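PDB 3FY6: integron cassette protein from Vibrio cholerae, which is of unknown function but is encoded by a mobile integron gene cassette. Local coordinates for residues A[35-47]-A[57-69]. Sequence-based numbering, arbitrary orientation.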
loop_
_atom_site.group_PDB
_atom_site.type_symbol
_atom_site.label_atom_id
_atom_site.label_comp_id
_atom_site.label_asym_id
_atom_site.label_seq_id
_atom_site.Cartn_x
_atom_site.Cartn_y
_atom_site.Cartn_z
ATOM N N TYR A 35 -12.661 -19.146 10.009
ATOM C CA TYR A 35 -12.034 -17.849 10.219
ATOM C C TYR A 35 -10.536 -17.927 9.992
ATOM O O TYR A 35 -9.954 -19.010 9.987
ATOM C CB TYR A 35 -12.301 -17.362 11.644
ATOM C CG TYR A 35 -11.596 -18.195 12.702
ATOM C CD1 TYR A 35 -12.255 -19.230 13.357
ATOM C CD2 TYR A 35 -10.267 -17.955 13.032
ATOM C CE1 TYR A 35 -11.613 -19.995 14.327
ATOM C CE2 TYR A 35 -9.615 -18.714 14.001
ATOM C CZ TYR A 35 -10.295 -19.730 14.643
ATOM O OH TYR A 35 -9.654 -20.484 15.599
HETATM N N MSE A 36 -9.911 -16.770 9.810
HETATM C CA MSE A 36 -8.456 -16.700 9.750
HETATM C C MSE A 36 -7.977 -15.681 10.774
HETATM O O MSE A 36 -8.630 -14.662 10.985
HETATM C CB MSE A 36 -7.981 -16.290 8.351
HETATM C CG MSE A 36 -6.497 -15.931 8.275
HETATM SE SE MSE A 36 -6.000 -15.148 6.537
HETATM C CE MSE A 36 -7.643 -14.253 6.159
ATOM N N GLU A 37 -6.846 -15.963 11.413
ATOM C CA GLU A 37 -6.225 -14.997 12.309
ATOM C C GLU A 37 -4.795 -14.713 11.896
ATOM O O GLU A 37 -4.116 -15.573 11.340
ATOM C CB GLU A 37 -6.275 -15.473 13.759
ATOM C CG GLU A 37 -7.686 -15.613 14.303
ATOM C CD GLU A 37 -7.719 -15.884 15.795
ATOM O OE1 GLU A 37 -6.677 -16.287 16.362
ATOM O OE2 GLU A 37 -8.794 -15.691 16.400
ATOM N N ILE A 38 -4.356 -13.487 12.149
ATOM C CA ILE A 38 -2.987 -13.080 11.872
ATOM C C ILE A 38 -2.439 -12.443 13.134
ATOM O O ILE A 38 -2.997 -11.458 13.641
ATOM C CB ILE A 38 -2.912 -12.066 10.722
ATOM C CG1 ILE A 38 -3.582 -12.633 9.465
ATOM C CG2 ILE A 38 -1.465 -11.671 10.436
ATOM C CD1 ILE A 38 -4.095 -11.550 8.517
ATOM N N SER A 39 -1.357 -13.020 13.646
ATOM C CA SER A 39 -0.753 -12.553 14.888
ATOM C C SER A 39 0.653 -12.023 14.672
ATOM O O SER A 39 1.437 -12.582 13.907
ATOM C CB SER A 39 -0.714 -13.686 15.918
ATOM O OG SER A 39 -2.020 -14.013 16.357
HETATM N N MSE A 40 0.962 -10.936 15.363
HETATM C CA MSE A 40 2.304 -10.396 15.412
HETATM C C MSE A 40 2.523 -10.091 16.876
HETATM O O MSE A 40 1.902 -9.176 17.420
HETATM C CB MSE A 40 2.389 -9.107 14.597
HETATM C CG MSE A 40 3.748 -8.869 13.939
HETATM SE SE MSE A 40 5.211 -8.312 15.121
HETATM C CE MSE A 40 4.248 -7.046 16.254
ATOM N N GLY A 41 3.376 -10.872 17.528
ATOM C CA GLY A 41 3.575 -10.716 18.957
ATOM C C GLY A 41 2.268 -10.865 19.709
ATOM O O GLY A 41 1.596 -11.889 19.606
ATOM N N ALA A 42 1.890 -9.834 20.454
ATOM C CA ALA A 42 0.692 -9.903 21.288
ATOM C C ALA A 42 -0.587 -9.476 20.559
ATOM O O ALA A 42 -1.680 -9.534 21.127
ATOM C CB ALA A 42 0.886 -9.069 22.548
ATOM N N VAL A 43 -0.454 -9.052 19.305
ATOM C CA VAL A 43 -1.586 -8.500 18.575
ATOM C C VAL A 43 -2.169 -9.495 17.584
ATOM O O VAL A 43 -1.444 -10.074 16.784
ATOM C CB VAL A 43 -1.180 -7.243 17.792
ATOM C CG1 VAL A 43 -2.302 -6.819 16.886
ATOM C CG2 VAL A 43 -0.790 -6.118 18.745
ATOM N N THR A 44 -3.483 -9.669 17.626
ATOM C CA THR A 44 -4.165 -10.580 16.720
ATOM C C THR A 44 -5.351 -9.892 16.048
ATOM O O THR A 44 -6.207 -9.318 16.722
ATOM C CB THR A 44 -4.687 -11.834 17.463
ATOM O OG1 THR A 44 -3.595 -12.521 18.090
ATOM C CG2 THR A 44 -5.381 -12.780 16.491
ATOM N N ILE A 45 -5.394 -9.942 14.719
ATOM C CA ILE A 45 -6.584 -9.529 13.987
ATOM C C ILE A 45 -7.255 -10.761 13.390
ATOM O O ILE A 45 -6.618 -11.809 13.224
ATOM C CB ILE A 45 -6.266 -8.502 12.891
ATOM C CG1 ILE A 45 -5.375 -9.120 11.813
ATOM C CG2 ILE A 45 -5.617 -7.263 13.504
ATOM C CD1 ILE A 45 -4.983 -8.157 10.720
ATOM N N LYS A 46 -8.543 -10.642 13.088
ATOM C CA LYS A 46 -9.330 -11.801 12.708
ATOM C C LYS A 46 -10.298 -11.513 11.578
ATOM O O LYS A 46 -10.965 -10.475 11.578
ATOM C CB LYS A 46 -10.114 -12.318 13.919
ATOM C CG LYS A 46 -11.015 -13.499 13.601
ATOM C CD LYS A 46 -11.487 -14.197 14.859
ATOM C CE LYS A 46 -12.505 -15.266 14.525
ATOM N NZ LYS A 46 -12.882 -16.073 15.720
ATOM N N ALA A 47 -10.375 -12.442 10.628
ATOM C CA ALA A 47 -11.400 -12.413 9.586
ATOM C C ALA A 47 -12.314 -13.620 9.764
ATOM O O ALA A 47 -11.845 -14.754 9.839
ATOM C CB ALA A 47 -10.761 -12.442 8.196
ATOM N N TRP A 57 -13.894 -8.569 8.640
ATOM C CA TRP A 57 -12.556 -8.288 9.160
ATOM C C TRP A 57 -12.559 -7.370 10.375
ATOM O O TRP A 57 -13.456 -6.544 10.534
ATOM C CB TRP A 57 -11.691 -7.637 8.079
ATOM C CG TRP A 57 -11.073 -8.597 7.116
ATOM C CD1 TRP A 57 -11.590 -9.013 5.926
ATOM C CD2 TRP A 57 -9.802 -9.237 7.252
ATOM N NE1 TRP A 57 -10.726 -9.893 5.320
ATOM C CE2 TRP A 57 -9.616 -10.040 6.110
ATOM C CE3 TRP A 57 -8.805 -9.216 8.235
ATOM C CZ2 TRP A 57 -8.474 -10.816 5.922
ATOM C CZ3 TRP A 57 -7.674 -9.989 8.047
ATOM C CH2 TRP A 57 -7.515 -10.775 6.898
ATOM N N SER A 58 -11.532 -7.504 11.210
ATOM C CA SER A 58 -11.226 -6.514 12.238
ATOM C C SER A 58 -11.087 -5.154 11.577
ATOM O O SER A 58 -10.665 -5.068 10.425
ATOM C CB SER A 58 -9.891 -6.851 12.888
ATOM O OG SER A 58 -8.883 -6.930 11.891
ATOM N N GLU A 59 -11.431 -4.093 12.299
ATOM C CA GLU A 59 -11.267 -2.739 11.782
ATOM C C GLU A 59 -9.802 -2.298 11.822
ATOM O O GLU A 59 -9.380 -1.462 11.029
ATOM C CB GLU A 59 -12.147 -1.749 12.550
ATOM C CG GLU A 59 -13.622 -1.864 12.220
ATOM C CD GLU A 59 -14.497 -1.077 13.180
ATOM O OE1 GLU A 59 -13.970 -0.568 14.196
ATOM O OE2 GLU A 59 -15.714 -0.974 12.918
ATOM N N GLU A 60 -9.039 -2.847 12.762
ATOM C CA GLU A 60 -7.589 -2.707 12.738
ATOM C C GLU A 60 -7.082 -3.593 11.599
ATOM O O GLU A 60 -7.206 -4.815 11.668
ATOM C CB GLU A 60 -6.996 -3.189 14.055
ATOM C CG GLU A 60 -5.578 -2.719 14.317
ATOM C CD GLU A 60 -5.538 -1.312 14.858
ATOM O OE1 GLU A 60 -6.154 -0.416 14.240
ATOM O OE2 GLU A 60 -4.898 -1.097 15.905
ATOM N N THR A 61 -6.538 -2.986 10.547
ATOM C CA THR A 61 -6.147 -3.749 9.362
ATOM C C THR A 61 -4.737 -4.319 9.489
ATOM O O THR A 61 -3.963 -3.913 10.360
ATOM C CB THR A 61 -6.193 -2.882 8.086
ATOM O OG1 THR A 61 -5.221 -1.835 8.193
ATOM C CG2 THR A 61 -7.582 -2.279 7.876
ATOM N N LEU A 62 -4.411 -5.251 8.601
ATOM C CA LEU A 62 -3.063 -5.788 8.495
ATOM C C LEU A 62 -2.075 -4.657 8.275
ATOM O O LEU A 62 -0.975 -4.646 8.823
ATOM C CB LEU A 62 -2.996 -6.748 7.308
ATOM C CG LEU A 62 -1.701 -7.537 7.196
ATOM C CD1 LEU A 62 -1.522 -8.370 8.450
ATOM C CD2 LEU A 62 -1.731 -8.415 5.966
ATOM N N GLN A 63 -2.485 -3.695 7.461
ATOM C CA GLN A 63 -1.663 -2.538 7.174
ATOM C C GLN A 63 -1.357 -1.765 8.462
ATOM O O GLN A 63 -0.214 -1.364 8.696
ATOM C CB GLN A 63 -2.361 -1.654 6.129
ATOM C CG GLN A 63 -2.475 -2.310 4.735
ATOM C CD GLN A 63 -3.607 -3.352 4.609
ATOM O OE1 GLN A 63 -4.660 -3.237 5.245
ATOM N NE2 GLN A 63 -3.392 -4.360 3.759
ATOM N N ASP A 64 -2.373 -1.571 9.300
ATOM C CA ASP A 64 -2.201 -0.872 10.573
ATOM C C ASP A 64 -1.140 -1.525 11.453
ATOM O O ASP A 64 -0.259 -0.846 11.973
ATOM C CB ASP A 64 -3.525 -0.807 11.348
ATOM C CG ASP A 64 -4.531 0.147 10.720
ATOM O OD1 ASP A 64 -4.121 1.017 9.919
ATOM O OD2 ASP A 64 -5.738 0.025 11.030
ATOM N N ILE A 65 -1.226 -2.840 11.638
ATOM C CA ILE A 65 -0.274 -3.508 12.532
ATOM C C ILE A 65 1.134 -3.507 11.942
ATOM O O ILE A 65 2.115 -3.358 12.664
ATOM C CB ILE A 65 -0.730 -4.932 12.988
ATOM C CG1 ILE A 65 -0.730 -5.928 11.837
ATOM C CG2 ILE A 65 -2.121 -4.874 13.623
ATOM C CD1 ILE A 65 -1.421 -7.251 12.185
HETATM N N MSE A 66 1.230 -3.643 10.624
HETATM C CA MSE A 66 2.520 -3.524 9.962
HETATM C C MSE A 66 3.113 -2.105 10.042
HETATM O O MSE A 66 4.339 -1.949 10.112
HETATM C CB MSE A 66 2.429 -4.004 8.514
HETATM C CG MSE A 66 2.178 -5.502 8.394
HETATM SE SE MSE A 66 2.428 -6.075 6.551
HETATM C CE MSE A 66 2.039 -7.986 6.733
ATOM N N ASN A 67 2.255 -1.080 10.026
ATOM C CA ASN A 67 2.717 0.300 10.145
ATOM C C ASN A 67 3.439 0.448 11.475
ATOM O O ASN A 67 4.379 1.214 11.604
ATOM C CB ASN A 67 1.551 1.307 10.095
ATOM C CG ASN A 67 1.030 1.568 8.674
ATOM O OD1 ASN A 67 0.055 2.290 8.499
ATOM N ND2 ASN A 67 1.669 0.975 7.667
ATOM N N ASN A 68 2.983 -0.307 12.464
ATOM C CA ASN A 68 3.611 -0.283 13.775
ATOM C C ASN A 68 5.035 -0.836 13.755
ATOM O O ASN A 68 5.850 -0.490 14.606
ATOM C CB ASN A 68 2.744 -1.016 14.796
ATOM C CG ASN A 68 1.571 -0.177 15.261
ATOM O OD1 ASN A 68 1.606 1.051 15.172
ATOM N ND2 ASN A 68 0.526 -0.831 15.754
ATOM N N ASP A 69 5.328 -1.692 12.780
ATOM C CA ASP A 69 6.692 -2.165 12.584
ATOM C C ASP A 69 7.458 -1.269 11.599
ATOM O O ASP A 69 8.529 -1.641 11.117
ATOM C CB ASP A 69 6.701 -3.612 12.094
ATOM C CG ASP A 69 6.447 -4.621 13.212
ATOM O OD1 ASP A 69 6.569 -4.248 14.403
ATOM O OD2 ASP A 69 6.128 -5.796 12.889
#
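The indole of Trp-57 lies over Ala-47. Ala-47 CB sits over the centre of one face, 3.4 Å from the centroid of the six-membered ring and 13° off its normal, a CH-pi contact. Ile-38 CD1 and Ile-45 CD1 meet the edge near the ring plane. Met-36 CE comes in obliquely, 3.5 Å from Trp-57 CZ2; the selenomethionine chain is extended as far as SE, and a bend at chi3 (33°) turns CE to the ring. Trp-57 NE1 is hydrogen-bonded to Gln-82 OE1 of helix 77-89, which fixes the nitrogen edge. Ala-47 and Trp-57 are an antiparallel, non-hydrogen-bonded pair; just after it Ser-58 N donates to Lys-46 O (3.0 Å). Ser-58 OG donates forward to Glu-60 O and rests against Ile-45 CB. Ile-45 CD1 reaches the helix start, 3.6 Å from Leu-62 N and 4.0 Å from Ile-65 CD1. Val-43 CG1 touches Ile-65 CG2 (3.8 Å). Met-40 SE touches Asp-69 OD2 (3.5 Å), which Tyr-27 OH also binds; Trp-21 NE1 holds OD1. Thr-61 and Asp-64 form a capping box. Strands 35-40 and 43-47 form a beta hairpin with a type II' turn; Trp-57, ending outermost strand 53-57, and helix 62-67, nearly antiparallel to strand 43-47, fold over one face.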